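Local coordinates for dioxygenase (Pseudomonas brassicacearum, PDB 5V2D), which probably cleaves the central double bond of lignin-derived stilbenes with molecular oxygen, using an iron centre held by four histidines, at residues 143-148 / 152-157; 187-192 / 196-201; 239-242 / 247-250. All blocks are in the same frame, centred on the assembly; numbering follows the deposited sequence.

Interaction 1 of 3, residues 143-148 / 152-157; sequences SVIPHN and LALKED
Ile145 sets its CG2 methyl against the partner strand, 4.0 Å from Leu154 CD1 and a little farther from Leu152 CB. It does this within a beta hairpin of strands 143-147 and 150-154, the first two of a four-stranded antiparallel sheet, probably one blade of the beta-propeller of carotenoid-cleavage-type dioxygenases. With CG1 anti to the backbone N (chi1 -158°), the long branch of Ile145 leads away from the partner strand to Leu191 and Leu198 of the next hairpin, and only the CG2 branch remains for the leucines. Both leucines slant past it from the partner strand, on the same face of the sheet as Ser143. Leu154 turns CD1 back over the strand, 3.6 Å from Ser143 O and 4.0 Å from Ser143 CB. Leu152 CD1 reaches His147 CB at 3.9 Å, approaching the imidazole at a slant. The other face carries Val144 beside Ala153, with CG1 and CB 4.3 Å apart; Tyr63 and Val65 of strand 60-67 cover Val144. Two pairs of backbone bonds join Ser143 to Leu154 and Ile145 to Leu152, the straightest running from Leu152 N to Ile145 O (2.8 Å, 171°). Ser143 OG is satisfied by Ala187 O, and past the hairpin Glu156 OE1 is hydrogen-bonded to ND1 of the iron ligand His239, a second-shell bond that probably helps hold the rotation of that ring. Leu152 O accepts Ile145 N and also meets the CA-H of Val144, with CA and O 3.0 Å apart.

Interaction 2 of 3, residues 187-192 / 196-201; sequences AHPKLD and GNLLAF. With FE (Fe (III) ion), chain E.
Pro189 lays its CB against Leu198 CD1, 3.8 Å away, and also touches the methyl of Ala200. These residues belong to a beta hairpin, strands 190-191 and 198-203, whose short first strand begins two residues after the iron ligand His188; in the propeller fold expected of this family, such inner strands lead into the metal centre. Leu198 CD1 is shared: Leu191 CD2 meets it from another side at 3.9 Å, so one methyl is flanked by a proline ring and a leucine branch. Leu198 reaches them because its CG stands anti to the backbone N (chi1 -175°), which carries the branch toward the shorter strand. On the other face, Leu199 folds CB and CG over Lys190 O, while its CD1 lies 4.2 Å from Asp192 CB. The backbone bond from Leu199 N to Lys190 O is almost straight (174°), whereas the one closing the turn, Gly196 N to Asp192 O, is clearly bent (138°). Asp192 turns its carboxylate out of the pair: OD1 takes Ala194 N in an Asx turn, and OD2 forms salt bridges with Arg383 and Arg284. Lys190 NZ reaches Asp240 in another salt bridge, tying this hairpin to the loop that carries His239. His239, His304 and His495 complete the protein ligands of the iron, to which His188 NE2 is bonded at 2.1 Å.

Interaction 3 of 3, residues 239-242 / 247-250; sequences HDFA and YVVF. With FE (Fe (III) ion), chain E.
Ala242 and Val249 trade two backbone hydrogen bonds, the only two between the segments: Ala242 N to Val249 O at 3.0 Å, in the carbonyl plane, and Val249 N to Ala242 O at 2.8 Å. Among the apolar contacts, the ring of Phe241 meets Val248 edge-on, with Val248 CG1 lying in the ring plane 3.6 Å from Phe241 CD2. CG stands between the backbone N and the carbonyl carbon (chi1 85°), which brings the ring edge to Val248. Phe241 CB itself sits 3.3 Å from Val249 O. An alanine here would be likely to leave Val248 CG1 without its aromatic neighbour and to open a gap beside Phe201, whose ring also meets that of Phe241. Beside the bonded pair, Ala242 CB lies 4.1 Å from Val249 CB. Polar links gather on Asp240, next to the iron ligand His239: Phe241 N is hydrogen-bonded to Asp240 OD1 on the anti side of the carboxylate, well out of its plane. The same oxygen is in a salt bridge with Lys190, and OD2 accepts Thr305 N, so the carboxylate is held from several directions. One residue earlier, His239 NE2 binds the iron at 2.1 Å. The hairpin of strands 242-243 and 247-252 begins a four-stranded antiparallel sheet, probably a propeller blade; Val248 and Val249 pack on strand 276-283 within it, while Ala242 lies against Ala308 and Val317 of the sheet that follows.

In the fold
All three contacts are antiparallel pairings on the first two strands of successive four-stranded sheets, the iron-facing side of the probable propeller, and each sends something to the metal. Interactions 1 and 3 are buried; interaction 2 is only partly so. They differ in what they give the metal: interactions 2 and 3 each supply a histidine from the chain just before the pairing and share the bound water, whereas interaction 1 supplies no ligand and acts from the second shell. Interaction 1 is mainly aliphatic and meets interaction 2 through apolar packing and a serine hydroxyl. In interaction 2 charged residues, Lys190 and Asp192, stand in the paired stretch and make salt bridges outward; interaction 3 is the one with a phenylalanine ring at the pairing.

Interaction 1 of 3, residues 143-148 / 152-157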
ATOM      1  N   SER A 143       2.960   0.857  -4.616  1.00 20.99           N
ATOM      2  CA  SER A 143       1.889   0.158  -5.310  1.00 22.08           C
ATOM      3  C   SER A 143       2.196  -0.030  -6.750  1.00 21.98           C
ATOM      4  O   SER A 143       3.070   0.596  -7.321  1.00 20.71           O
ATOM      5  CB  SER A 143       0.568   0.975  -5.287  1.00 25.94           C
ATOM      6  OG  SER A 143       0.113   1.183  -3.960  1.00 29.93           O
ATOM      7  N   VAL A 144       1.391  -0.887  -7.386  1.00 20.75           N
ATOM      8  CA  VAL A 144       1.432  -1.091  -8.817  1.00 21.93           C
ATOM      9  C   VAL A 144       0.024  -1.090  -9.346  1.00 22.10           C
ATOM     10  O   VAL A 144      -0.896  -1.554  -8.671  1.00 25.08           O
ATOM     11  CB  VAL A 144       2.197  -2.384  -9.201  1.00 22.32           C
ATOM     12  CG1 VAL A 144       3.693  -2.218  -9.071  1.00 22.56           C
ATOM     13  CG2 VAL A 144       1.755  -3.577  -8.347  1.00 23.22           C
ATOM     14  N   ILE A 145      -0.179  -0.545 -10.543  1.00 23.21           N
ATOM     15  CA  ILE A 145      -1.495  -0.589 -11.186  1.00 24.30           C
ATOM     16  C   ILE A 145      -1.333  -0.536 -12.687  1.00 24.31           C
ATOM     17  O   ILE A 145      -0.462   0.170 -13.172  1.00 26.25           O
ATOM     18  CB  ILE A 145      -2.388   0.571 -10.691  1.00 27.46           C
ATOM     19  CG1 ILE A 145      -3.830   0.255 -10.911  1.00 28.94           C
ATOM     20  CG2 ILE A 145      -2.040   1.919 -11.357  1.00 30.17           C
ATOM     21  CD1 ILE A 145      -4.769   1.243 -10.281  1.00 35.07           C
ATOM     22  N   PRO A 146      -2.135  -1.312 -13.442  1.00 25.66           N
ATOM     23  CA  PRO A 146      -2.095  -1.171 -14.912  1.00 26.67           C
ATOM     24  C   PRO A 146      -2.804   0.093 -15.352  1.00 24.83           C
ATOM     25  O   PRO A 146      -3.852   0.419 -14.849  1.00 24.71           O
ATOM     26  CB  PRO A 146      -2.915  -2.403 -15.445  1.00 26.72           C
ATOM     27  CG  PRO A 146      -3.101  -3.260 -14.281  1.00 25.54           C
ATOM     28  CD  PRO A 146      -3.089  -2.347 -13.062  1.00 26.08           C
ATOM     29  N   HIS A 147      -2.217   0.790 -16.306  1.00 26.69           N
ATOM     30  CA  HIS A 147      -2.863   2.010 -16.852  1.00 28.59           C
ATOM     31  C   HIS A 147      -2.276   2.301 -18.239  1.00 29.69           C
ATOM     32  O   HIS A 147      -1.067   2.345 -18.439  1.00 27.36           O
ATOM     33  CB  HIS A 147      -2.677   3.205 -15.905  1.00 29.24           C
ATOM     34  CG  HIS A 147      -3.017   4.521 -16.540  1.00 29.84           C
ATOM     35  ND1 HIS A 147      -4.330   4.896 -16.778  1.00 27.40           N
ATOM     36  CD2 HIS A 147      -2.221   5.505 -17.046  1.00 27.71           C
ATOM     37  CE1 HIS A 147      -4.325   6.096 -17.355  1.00 29.34           C
ATOM     38  NE2 HIS A 147      -3.068   6.490 -17.538  1.00 29.28           N
ATOM     39  N   ASN A 148      -3.184   2.447 -19.225  1.00 31.47           N
ATOM     40  CA  ASN A 148      -2.829   2.902 -20.580  1.00 30.15           C
ATOM     41  C   ASN A 148      -1.669   2.138 -21.159  1.00 29.70           C
ATOM     42  O   ASN A 148      -0.681   2.724 -21.662  1.00 31.87           O
ATOM     43  CB  ASN A 148      -2.496   4.415 -20.476  1.00 31.68           C
ATOM     44  CG  ASN A 148      -2.427   5.117 -21.811  1.00 33.77           C
ATOM     45  OD1 ASN A 148      -2.990   4.645 -22.781  1.00 34.66           O
ATOM     46  ND2 ASN A 148      -1.725   6.282 -21.842  1.00 35.44           N
ATOM     47  N   LEU A 152       2.188   0.872 -13.812  1.00 23.68           N
ATOM     48  CA  LEU A 152       2.728   1.998 -13.045  1.00 23.45           C
ATOM     49  C   LEU A 152       3.182   1.492 -11.689  1.00 21.60           C
ATOM     50  O   LEU A 152       2.423   0.779 -11.013  1.00 20.35           O
ATOM     51  CB  LEU A 152       1.689   3.038 -12.821  1.00 22.58           C
ATOM     52  CG  LEU A 152       1.224   3.733 -14.127  1.00 25.85           C
ATOM     53  CD1 LEU A 152       0.162   4.753 -13.725  1.00 25.90           C
ATOM     54  CD2 LEU A 152       2.376   4.315 -14.925  1.00 26.62           C
ATOM     55  N   ALA A 153       4.404   1.756 -11.356  1.00 21.56           N
ATOM     56  CA  ALA A 153       4.968   1.537 -10.024  1.00 21.77           C
ATOM     57  C   ALA A 153       5.011   2.889  -9.348  1.00 22.76           C
ATOM     58  O   ALA A 153       5.590   3.874  -9.863  1.00 23.35           O
ATOM     59  CB  ALA A 153       6.375   0.959 -10.094  1.00 24.71           C
ATOM     60  N   LEU A 154       4.328   2.985  -8.219  1.00 21.37           N
ATOM     61  CA  LEU A 154       3.988   4.260  -7.624  1.00 22.30           C
ATOM     62  C   LEU A 154       4.599   4.424  -6.213  1.00 22.90           C
ATOM     63  O   LEU A 154       4.647   3.484  -5.409  1.00 20.48           O
ATOM     64  CB  LEU A 154       2.512   4.405  -7.513  1.00 24.27           C
ATOM     65  CG  LEU A 154       1.742   4.208  -8.825  1.00 26.11           C
ATOM     66  CD1 LEU A 154       0.726   3.056  -8.641  1.00 27.20           C
ATOM     67  CD2 LEU A 154       1.001   5.492  -9.151  1.00 26.57           C
ATOM     68  N   LYS A 155       4.916   5.674  -5.910  1.00 23.20           N
ATOM     69  CA  LYS A 155       5.222   6.060  -4.588  1.00 24.30           C
ATOM     70  C   LYS A 155       4.923   7.564  -4.444  1.00 23.29           C
ATOM     71  O   LYS A 155       5.225   8.321  -5.299  1.00 22.51           O
ATOM     72  CB  LYS A 155       6.661   5.788  -4.452  1.00 26.33           C
ATOM     73  CG  LYS A 155       7.421   6.418  -3.414  1.00 35.06           C
ATOM     74  CD  LYS A 155       7.250   5.921  -2.170  1.00 35.58           C
ATOM     75  CE  LYS A 155       8.586   6.097  -1.419  1.00 34.99           C
ATOM     76  NZ  LYS A 155       8.196   5.464  -0.092  1.00 37.66           N
ATOM     77  N   GLU A 156       4.337   7.909  -3.324  1.00 23.30           N
ATOM     78  CA  GLU A 156       3.618   9.167  -3.161  1.00 25.24           C
ATOM     79  C   GLU A 156       4.488  10.413  -3.067  1.00 25.00           C
ATOM     80  O   GLU A 156       3.955  11.524  -2.926  1.00 25.69           O
ATOM     81  CB  GLU A 156       2.692   9.107  -1.935  1.00 26.90           C
ATOM     82  CG  GLU A 156       3.455   9.081  -0.577  1.00 27.69           C
ATOM     83  CD  GLU A 156       2.561   8.500   0.535  1.00 31.31           C
ATOM     84  OE1 GLU A 156       2.024   7.383   0.340  1.00 36.03           O
ATOM     85  OE2 GLU A 156       2.385   9.158   1.597  1.00 31.10           O
ATOM     86  N   ASP A 157       5.795  10.264  -3.156  1.00 23.78           N
ATOM     87  CA  ASP A 157       6.749  11.406  -3.151  1.00 23.96           C
ATOM     88  C   ASP A 157       7.122  11.859  -4.543  1.00 25.41           C
ATOM     89  O   ASP A 157       7.911  12.758  -4.686  1.00 22.43           O
ATOM     90  CB  ASP A 157       8.023  11.087  -2.365  1.00 24.40           C
ATOM     91  CG  ASP A 157       8.836   9.961  -2.947  1.00 26.94           C
ATOM     92  OD1 ASP A 157       8.330   9.218  -3.851  1.00 24.39           O
ATOM     93  OD2 ASP A 157      10.027   9.777  -2.454  1.00 28.94           O
TER

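Interaction 2 of 3, residues 187-192 / 196-201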
ATOM      1  N   ALA A 187       0.329   6.884  -4.342  1.00 25.13           N
ATOM      2  CA  ALA A 187       0.484   5.442  -4.569  1.00 24.49           C
ATOM      3  C   ALA A 187      -0.854   4.717  -4.348  1.00 24.34           C
ATOM      4  O   ALA A 187      -0.879   3.503  -4.422  1.00 26.44           O
ATOM      5  CB  ALA A 187       1.557   4.897  -3.641  1.00 27.90           C
ATOM      6  N   HIS A 188      -1.958   5.422  -4.089  1.00 22.99           N
ATOM      7  CA  HIS A 188      -3.252   4.780  -3.953  1.00 23.89           C
ATOM      8  C   HIS A 188      -4.310   5.267  -4.956  1.00 25.74           C
ATOM      9  O   HIS A 188      -5.403   5.635  -4.542  1.00 26.39           O
ATOM     10  CB  HIS A 188      -3.747   4.871  -2.529  1.00 22.21           C
ATOM     11  CG  HIS A 188      -3.119   3.831  -1.671  1.00 22.61           C
ATOM     12  ND1 HIS A 188      -3.444   2.510  -1.848  1.00 22.68           N
ATOM     13  CD2 HIS A 188      -2.185   3.875  -0.695  1.00 22.65           C
ATOM     14  CE1 HIS A 188      -2.699   1.777  -1.017  1.00 23.03           C
ATOM     15  NE2 HIS A 188      -1.965   2.584  -0.279  1.00 22.19           N
ATOM     16  N   PRO A 189      -3.986   5.259  -6.250  1.00 25.05           N
ATOM     17  CA  PRO A 189      -4.996   5.548  -7.221  1.00 24.25           C
ATOM     18  C   PRO A 189      -6.006   4.427  -7.260  1.00 26.62           C
ATOM     19  O   PRO A 189      -5.690   3.293  -6.773  1.00 26.00           O
ATOM     20  CB  PRO A 189      -4.205   5.589  -8.523  1.00 25.24           C
ATOM     21  CG  PRO A 189      -3.128   4.572  -8.355  1.00 27.47           C
ATOM     22  CD  PRO A 189      -2.751   4.737  -6.871  1.00 25.64           C
ATOM     23  N   LYS A 190      -7.189   4.714  -7.779  1.00 27.53           N
ATOM     24  CA  LYS A 190      -8.235   3.682  -7.940  1.00 30.48           C
ATOM     25  C   LYS A 190      -8.623   3.618  -9.404  1.00 30.92           C
ATOM     26  O   LYS A 190      -8.561   4.627 -10.101  1.00 27.82           O
ATOM     27  CB  LYS A 190      -9.487   4.095  -7.204  1.00 31.90           C
ATOM     28  CG  LYS A 190      -9.411   4.622  -5.795  1.00 35.33           C
ATOM     29  CD  LYS A 190      -8.947   3.585  -4.876  1.00 35.11           C
ATOM     30  CE  LYS A 190      -8.870   4.203  -3.478  1.00 37.33           C
ATOM     31  NZ  LYS A 190      -7.856   3.470  -2.698  1.00 33.58           N
ATOM     32  N   LEU A 191      -9.064   2.466  -9.850  1.00 31.10           N
ATOM     33  CA  LEU A 191      -9.743   2.316 -11.187  1.00 31.72           C
ATOM     34  C   LEU A 191     -11.242   2.306 -11.036  1.00 30.01           C
ATOM     35  O   LEU A 191     -11.848   1.520 -10.256  1.00 26.96           O
ATOM     36  CB  LEU A 191      -9.390   0.991 -11.831  1.00 35.02           C
ATOM     37  CG  LEU A 191      -7.937   0.844 -12.202  1.00 41.20           C
ATOM     38  CD1 LEU A 191      -7.779  -0.621 -12.719  1.00 47.20           C
ATOM     39  CD2 LEU A 191      -7.511   1.936 -13.231  1.00 41.06           C
ATOM     40  N   ASP A 192     -11.864   3.206 -11.738  1.00 32.36           N
ATOM     41  CA  ASP A 192     -13.330   3.322 -11.728  1.00 32.41           C
ATOM     42  C   ASP A 192     -13.866   2.127 -12.514  1.00 32.55           C
ATOM     43  O   ASP A 192     -13.526   1.948 -13.653  1.00 33.22           O
ATOM     44  CB  ASP A 192     -13.772   4.608 -12.430  1.00 36.57           C
ATOM     45  CG  ASP A 192     -15.303   4.801 -12.385  1.00 42.04           C
ATOM     46  OD1 ASP A 192     -16.055   4.076 -12.960  1.00 53.17           O
ATOM     47  OD2 ASP A 192     -15.817   5.562 -11.645  1.00 53.43           O
ATOM     48  N   GLY A 196     -13.266   2.628 -16.379  1.00 34.31           N
ATOM     49  CA  GLY A 196     -11.835   2.342 -16.407  1.00 33.10           C
ATOM     50  C   GLY A 196     -10.960   3.586 -16.174  1.00 30.76           C
ATOM     51  O   GLY A 196      -9.725   3.488 -16.357  1.00 31.68           O
ATOM     52  N   ASN A 197     -11.559   4.733 -15.793  1.00 28.20           N
ATOM     53  CA  ASN A 197     -10.776   5.926 -15.481  1.00 29.64           C
ATOM     54  C   ASN A 197      -9.842   5.647 -14.274  1.00 29.22           C
ATOM     55  O   ASN A 197     -10.206   4.921 -13.330  1.00 27.32           O
ATOM     56  CB  ASN A 197     -11.641   7.108 -15.135  1.00 28.78           C
ATOM     57  CG  ASN A 197     -12.421   7.679 -16.353  1.00 31.02           C
ATOM     58  OD1 ASN A 197     -12.250   7.220 -17.468  1.00 30.66           O
ATOM     59  ND2 ASN A 197     -13.202   8.695 -16.119  1.00 28.64           N
ATOM     60  N   LEU A 198      -8.702   6.344 -14.283  1.00 29.64           N
ATOM     61  CA  LEU A 198      -7.751   6.339 -13.176  1.00 28.37           C
ATOM     62  C   LEU A 198      -8.059   7.517 -12.338  1.00 30.41           C
ATOM     63  O   LEU A 198      -8.024   8.655 -12.818  1.00 30.50           O
ATOM     64  CB  LEU A 198      -6.323   6.378 -13.690  1.00 29.27           C
ATOM     65  CG  LEU A 198      -5.197   6.257 -12.666  1.00 28.20           C
ATOM     66  CD1 LEU A 198      -5.262   4.866 -12.085  1.00 30.36           C
ATOM     67  CD2 LEU A 198      -3.882   6.416 -13.351  1.00 32.53           C
ATOM     68  N   LEU A 199      -8.406   7.262 -11.086  1.00 27.76           N
ATOM     69  CA  LEU A 199      -8.761   8.283 -10.124  1.00 27.69           C
ATOM     70  C   LEU A 199      -7.570   8.417  -9.183  1.00 27.80           C
ATOM     71  O   LEU A 199      -7.099   7.414  -8.587  1.00 26.45           O
ATOM     72  CB  LEU A 199      -9.969   7.875  -9.358  1.00 28.63           C
ATOM     73  CG  LEU A 199     -11.126   7.267 -10.234  1.00 32.39           C
ATOM     74  CD1 LEU A 199     -12.362   7.030  -9.367  1.00 35.16           C
ATOM     75  CD2 LEU A 199     -11.555   8.136 -11.381  1.00 28.80           C
ATOM     76  N   ALA A 200      -6.991   9.611  -9.081  1.00 26.49           N
ATOM     77  CA  ALA A 200      -5.773   9.778  -8.370  1.00 26.62           C
ATOM     78  C   ALA A 200      -5.723  11.163  -7.695  1.00 28.33           C
ATOM     79  O   ALA A 200      -6.661  11.926  -7.788  1.00 28.06           O
ATOM     80  CB  ALA A 200      -4.608   9.600  -9.346  1.00 26.93           C
ATOM     81  N   PHE A 201      -4.636  11.427  -6.985  1.00 26.98           N
ATOM     82  CA  PHE A 201      -4.512  12.695  -6.277  1.00 26.53           C
ATOM     83  C   PHE A 201      -3.052  12.934  -5.953  1.00 27.67           C
ATOM     84  O   PHE A 201      -2.208  12.037  -6.149  1.00 25.38           O
ATOM     85  CB  PHE A 201      -5.393  12.737  -5.041  1.00 24.83           C
ATOM     86  CG  PHE A 201      -4.899  11.883  -3.914  1.00 26.70           C
ATOM     87  CD1 PHE A 201      -4.040  12.438  -2.897  1.00 26.89           C
ATOM     88  CD2 PHE A 201      -5.233  10.556  -3.824  1.00 27.23           C
ATOM     89  CE1 PHE A 201      -3.540  11.631  -1.905  1.00 26.30           C
ATOM     90  CE2 PHE A 201      -4.735   9.754  -2.784  1.00 25.59           C
ATOM     91  CZ  PHE A 201      -3.908  10.279  -1.826  1.00 26.92           C
TER
HETATM   92 FE    FE E 500      -0.707   1.944   1.313  1.00 21.77          FE
HETATM   93  O   HOH W   1       0.978   1.397   2.370  1.00 26.53           O

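Interaction 3 of 3, residues 239-242 / 247-250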
ATOM      1  N   HIS A 239      -2.301   9.405   2.648  1.00 26.22           N
ATOM      2  CA  HIS A 239      -1.740   8.166   2.083  1.00 25.29           C
ATOM      3  C   HIS A 239      -2.691   7.546   1.049  1.00 24.19           C
ATOM      4  O   HIS A 239      -2.290   7.159  -0.054  1.00 24.96           O
ATOM      5  CB  HIS A 239      -1.306   7.183   3.190  1.00 23.99           C
ATOM      6  CG  HIS A 239      -0.726   5.904   2.647  1.00 23.09           C
ATOM      7  ND1 HIS A 239       0.430   5.885   1.889  1.00 23.24           N
ATOM      8  CD2 HIS A 239      -1.225   4.642   2.628  1.00 22.83           C
ATOM      9  CE1 HIS A 239       0.683   4.641   1.521  1.00 24.66           C
ATOM     10  NE2 HIS A 239      -0.318   3.880   1.936  1.00 24.26           N
ATOM     11  N   ASP A 240      -3.948   7.354   1.472  1.00 26.11           N
ATOM     12  CA  ASP A 240      -4.971   6.704   0.667  1.00 26.35           C
ATOM     13  C   ASP A 240      -6.104   7.699   0.530  1.00 26.44           C
ATOM     14  O   ASP A 240      -6.095   8.742   1.156  1.00 23.96           O
ATOM     15  CB  ASP A 240      -5.373   5.394   1.366  1.00 27.83           C
ATOM     16  CG  ASP A 240      -6.026   4.356   0.431  1.00 27.21           C
ATOM     17  OD1 ASP A 240      -6.471   4.725  -0.698  1.00 26.94           O
ATOM     18  OD2 ASP A 240      -6.151   3.165   0.877  1.00 27.26           O
ATOM     19  N   PHE A 241      -7.068   7.416  -0.310  1.00 26.12           N
ATOM     20  CA  PHE A 241      -8.251   8.274  -0.444  1.00 25.07           C
ATOM     21  C   PHE A 241      -9.440   7.427  -0.821  1.00 26.45           C
ATOM     22  O   PHE A 241      -9.340   6.244  -0.839  1.00 24.12           O
ATOM     23  CB  PHE A 241      -7.989   9.458  -1.408  1.00 25.49           C
ATOM     24  CG  PHE A 241      -8.183   9.167  -2.858  1.00 26.81           C
ATOM     25  CD1 PHE A 241      -7.575   8.128  -3.463  1.00 25.50           C
ATOM     26  CD2 PHE A 241      -8.976   9.996  -3.632  1.00 30.11           C
ATOM     27  CE1 PHE A 241      -7.696   7.915  -4.846  1.00 28.41           C
ATOM     28  CE2 PHE A 241      -9.145   9.776  -5.019  1.00 30.12           C
ATOM     29  CZ  PHE A 241      -8.515   8.735  -5.613  1.00 29.17           C
ATOM     30  N   ALA A 242     -10.586   8.063  -0.970  1.00 25.79           N
ATOM     31  CA  ALA A 242     -11.806   7.352  -1.322  1.00 28.45           C
ATOM     32  C   ALA A 242     -12.452   8.099  -2.475  1.00 28.62           C
ATOM     33  O   ALA A 242     -12.506   9.344  -2.495  1.00 28.28           O
ATOM     34  CB  ALA A 242     -12.726   7.342  -0.152  1.00 30.41           C
ATOM     35  N   TYR A 247     -18.293  11.721  -5.330  1.00 31.39           N
ATOM     36  CA  TYR A 247     -17.429  12.468  -4.415  1.00 30.93           C
ATOM     37  C   TYR A 247     -16.038  11.845  -4.328  1.00 29.69           C
ATOM     38  O   TYR A 247     -15.824  10.688  -4.677  1.00 29.21           O
ATOM     39  CB  TYR A 247     -18.006  12.515  -3.006  1.00 32.68           C
ATOM     40  CG  TYR A 247     -19.263  13.308  -2.968  1.00 34.81           C
ATOM     41  CD1 TYR A 247     -19.243  14.695  -2.925  1.00 35.64           C
ATOM     42  CD2 TYR A 247     -20.491  12.660  -3.067  1.00 34.88           C
ATOM     43  CE1 TYR A 247     -20.399  15.414  -2.994  1.00 38.11           C
ATOM     44  CE2 TYR A 247     -21.688  13.383  -3.130  1.00 40.80           C
ATOM     45  CZ  TYR A 247     -21.625  14.753  -3.063  1.00 38.36           C
ATOM     46  OH  TYR A 247     -22.733  15.492  -3.104  1.00 40.19           O
ATOM     47  N   VAL A 248     -15.106  12.649  -3.839  1.00 31.43           N
ATOM     48  CA  VAL A 248     -13.759  12.226  -3.487  1.00 30.75           C
ATOM     49  C   VAL A 248     -13.546  12.673  -2.037  1.00 28.77           C
ATOM     50  O   VAL A 248     -13.973  13.740  -1.665  1.00 29.31           O
ATOM     51  CB  VAL A 248     -12.797  12.921  -4.435  1.00 34.45           C
ATOM     52  CG1 VAL A 248     -11.370  12.716  -4.023  1.00 38.60           C
ATOM     53  CG2 VAL A 248     -12.992  12.348  -5.820  1.00 37.49           C
ATOM     54  N   VAL A 249     -12.876  11.852  -1.222  1.00 29.02           N
ATOM     55  CA  VAL A 249     -12.567  12.151   0.162  1.00 29.14           C
ATOM     56  C   VAL A 249     -11.064  11.974   0.390  1.00 30.57           C
ATOM     57  O   VAL A 249     -10.502  10.910   0.059  1.00 26.53           O
ATOM     58  CB  VAL A 249     -13.314  11.213   1.111  1.00 30.13           C
ATOM     59  CG1 VAL A 249     -13.000  11.555   2.566  1.00 31.89           C
ATOM     60  CG2 VAL A 249     -14.809  11.301   0.838  1.00 30.16           C
ATOM     61  N   PHE A 250     -10.428  13.007   0.934  1.00 30.93           N
ATOM     62  CA  PHE A 250      -8.992  13.003   1.284  1.00 30.32           C
ATOM     63  C   PHE A 250      -8.889  12.905   2.827  1.00 29.28           C
ATOM     64  O   PHE A 250      -9.226  13.843   3.528  1.00 28.45           O
ATOM     65  CB  PHE A 250      -8.368  14.310   0.917  1.00 32.26           C
ATOM     66  CG  PHE A 250      -8.250  14.557  -0.553  1.00 31.43           C
ATOM     67  CD1 PHE A 250      -9.375  14.813  -1.322  1.00 33.16           C
ATOM     68  CD2 PHE A 250      -6.984  14.775  -1.119  1.00 34.89           C
ATOM     69  CE1 PHE A 250      -9.279  15.065  -2.697  1.00 32.39           C
ATOM     70  CE2 PHE A 250      -6.832  15.082  -2.513  1.00 32.93           C
ATOM     71  CZ  PHE A 250      -7.999  15.225  -3.294  1.00 35.27           C
TER
HETATM   72 FE    FE E 500      -0.707   1.944   1.313  1.00 21.77          FE
HETATM   73  O   HOH W   1       0.978   1.397   2.370  1.00 26.53           O